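Side-chain contact in cytochrome c2 (PDB 1CO6), which carries electrons through its heme to the oxidized bacteriochlorophyll in bacterial photophosphorylation and may also serve the respiratory chain: residues E7-F10 and K11-L14. Residues are numbered along the deposited sequence; the frame is centred on the assembly and turned at random.
Sequences EQVF and KQCL. With HEC (heme c), chain B.
Gln8 and Lys11 run side by side on the outer surface of helix 3-14, the amide NE2 of Gln8 3.7 Å from CD of Lys11. A water ties their ends together: it accepts from Lys11 NZ at 2.7 Å, takes a weak bond from Gln8 NE2, and donates to Gln8 O. That carbonyl also receives Lys11 N at 3.2 Å, an i to i+3 bond. Val9 O takes Gln12 N in the same i to i+3 way, and the two bonds mark a kink at residues 11 and 12. Gln12 CG sits tightly against Val9 O, 3.0 Å away, with chi1 at 24°, far from staggered. Leu14 N to Phe10 O, 2.8 Å, is again i to i+4. The Phe10 ring turns one face to Cys13: CB sits over the ring centre, 3.7 Å from the centroid, in a CH-pi contact, while SG lies oblique to the ring, 4.3 Å from its centroid, a sulfur-aromatic contact. Leu14 CD1 reaches the ring edge at CE1. Leu93, Tyr96 and Ile97 of helix 87-98 also pack on Phe10, joining the N- and C-terminal helices as in the cytochrome c fold. Cys13 SG is bonded to heme CAB, the first thioether of the CXXCH heme-attachment motif.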
loop_
_atom_site.group_PDB
_atom_site.type_symbol
_atom_site.label_atom_id
_atom_site.label_comp_id
_atom_site.label_asym_id
_atom_site.label_seq_id
_atom_site.Cartn_x
_atom_site.Cartn_y
_atom_site.Cartn_z
ATOM N N GLU A 7 11.266 5.139 3.352
ATOM C CA GLU A 7 11.791 3.789 3.535
ATOM C C GLU A 7 11.663 3.386 4.994
ATOM O O GLU A 7 11.294 2.224 5.260
ATOM C CB GLU A 7 13.218 3.607 3.028
ATOM C CG GLU A 7 13.692 2.136 3.103
ATOM C CD GLU A 7 14.949 1.851 2.369
ATOM O OE1 GLU A 7 15.671 2.690 1.873
ATOM O OE2 GLU A 7 15.194 0.629 2.293
ATOM N N GLN A 8 11.936 4.349 5.890
ATOM C CA GLN A 8 11.799 4.092 7.329
ATOM C C GLN A 8 10.350 3.931 7.758
ATOM O O GLN A 8 10.086 3.076 8.603
ATOM C CB GLN A 8 12.415 5.199 8.202
ATOM C CG GLN A 8 13.886 5.389 7.831
ATOM C CD GLN A 8 14.663 4.153 8.285
ATOM O OE1 GLN A 8 15.507 3.590 7.579
ATOM N NE2 GLN A 8 14.307 3.740 9.515
ATOM N N VAL A 9 9.459 4.783 7.247
ATOM C CA VAL A 9 8.034 4.644 7.588
ATOM C C VAL A 9 7.576 3.265 7.067
ATOM O O VAL A 9 6.743 2.618 7.728
ATOM C CB VAL A 9 7.230 5.844 7.026
ATOM C CG1 VAL A 9 5.737 5.668 7.239
ATOM C CG2 VAL A 9 7.676 7.203 7.538
ATOM N N PHE A 10 8.093 2.797 5.930
ATOM C CA PHE A 10 7.734 1.511 5.328
ATOM C C PHE A 10 7.953 0.284 6.218
ATOM O O PHE A 10 7.355 -0.784 6.036
ATOM C CB PHE A 10 8.378 1.260 3.961
ATOM C CG PHE A 10 7.630 0.205 3.152
ATOM C CD1 PHE A 10 8.110 -1.111 3.119
ATOM C CD2 PHE A 10 6.423 0.540 2.534
ATOM C CE1 PHE A 10 7.436 -2.088 2.383
ATOM C CE2 PHE A 10 5.731 -0.442 1.809
ATOM C CZ PHE A 10 6.239 -1.758 1.763
ATOM N N LYS A 11 8.837 0.438 7.209
ATOM C CA LYS A 11 9.152 -0.652 8.157
ATOM C C LYS A 11 7.879 -1.132 8.837
ATOM O O LYS A 11 7.777 -2.360 9.034
ATOM C CB LYS A 11 10.257 -0.243 9.123
ATOM C CG LYS A 11 11.649 -0.525 8.542
ATOM C CD LYS A 11 12.682 0.482 8.991
ATOM C CE LYS A 11 13.036 0.362 10.458
ATOM N NZ LYS A 11 11.962 0.932 11.319
ATOM N N GLN A 12 6.932 -0.271 9.118
ATOM C CA GLN A 12 5.661 -0.724 9.740
ATOM C C GLN A 12 4.955 -1.663 8.772
ATOM O O GLN A 12 4.516 -2.763 9.150
ATOM C CB GLN A 12 4.793 0.366 10.299
ATOM C CG GLN A 12 4.842 1.776 9.853
ATOM C CD GLN A 12 4.059 2.744 10.713
ATOM O OE1 GLN A 12 4.404 3.935 10.890
ATOM N NE2 GLN A 12 2.932 2.317 11.272
ATOM N N CYS A 13 4.953 -1.345 7.492
ATOM C CA CYS A 13 4.332 -2.136 6.444
ATOM C C CYS A 13 5.051 -3.449 6.120
ATOM O O CYS A 13 4.358 -4.400 5.751
ATOM C CB CYS A 13 4.349 -1.342 5.110
ATOM S SG CYS A 13 3.915 0.419 5.308
ATOM N N LEU A 14 6.376 -3.429 6.169
ATOM C CA LEU A 14 7.172 -4.619 5.799
ATOM C C LEU A 14 6.815 -5.936 6.485
ATOM O O LEU A 14 7.043 -6.993 5.862
ATOM C CB LEU A 14 8.639 -4.213 5.965
ATOM C CG LEU A 14 9.656 -5.085 5.276
ATOM C CD1 LEU A 14 9.362 -5.265 3.787
ATOM C CD2 LEU A 14 11.027 -4.413 5.485
HETATM FE FE HEC B . -1.592 -3.279 4.161
HETATM C CHA HEC B . -3.828 -4.354 1.915
HETATM C CHB HEC B . -0.815 -0.605 2.163
HETATM C CHC HEC B . 0.522 -2.038 6.618
HETATM C CHD HEC B . -2.003 -6.184 5.993
HETATM N NA HEC B . -2.192 -2.614 2.351
HETATM C C1A HEC B . -3.255 -3.120 1.609
HETATM C C2A HEC B . -3.538 -2.227 0.521
HETATM C C3A HEC B . -2.699 -1.186 0.614
HETATM C C4A HEC B . -1.848 -1.390 1.766
HETATM C CMA HEC B . -2.604 0.059 -0.299
HETATM C CAA HEC B . -4.576 -2.503 -0.614
HETATM C CBA HEC B . -3.874 -3.414 -1.663
HETATM C CGA HEC B . -4.644 -3.774 -2.910
HETATM O O1A HEC B . -5.760 -3.299 -3.039
HETATM O O2A HEC B . -4.033 -4.547 -3.690
HETATM N NB HEC B . -0.392 -1.693 4.341
HETATM C C1B HEC B . -0.168 -0.724 3.354
HETATM C C2B HEC B . 0.798 0.218 3.865
HETATM C C3B HEC B . 1.134 -0.153 5.103
HETATM C C4B HEC B . 0.429 -1.358 5.417
HETATM C CMB HEC B . 1.274 1.426 3.029
HETATM C CAB HEC B . 2.184 0.574 6.010
HETATM C CBB HEC B . 1.748 1.813 6.528
HETATM N NC HEC B . -0.897 -3.975 5.942
HETATM C C1C HEC B . -0.052 -3.301 6.794
HETATM C C2C HEC B . 0.187 -4.149 7.949
HETATM C C3C HEC B . -0.532 -5.267 7.805
HETATM C C4C HEC B . -1.197 -5.198 6.530
HETATM C CMC HEC B . 1.076 -3.737 9.141
HETATM C CAC HEC B . -0.533 -6.515 8.782
HETATM C CBC HEC B . -0.877 -6.361 10.136
HETATM N ND HEC B . -2.672 -4.963 3.953
HETATM C C1D HEC B . -2.756 -6.026 4.854
HETATM C C2D HEC B . -3.790 -6.947 4.376
HETATM C C3D HEC B . -4.278 -6.454 3.237
HETATM C C4D HEC B . -3.613 -5.208 2.973
HETATM C CMD HEC B . -4.168 -8.249 5.129
HETATM C CAD HEC B . -5.445 -7.008 2.376
HETATM C CBD HEC B . -6.778 -6.289 2.758
HETATM C CGD HEC B . -8.023 -7.065 2.370
HETATM O O1D HEC B . -9.040 -6.589 2.962
HETATM O O2D HEC B . -7.986 -8.022 1.560
HETATM O O HOH W 1 11.460 3.532 11.118
#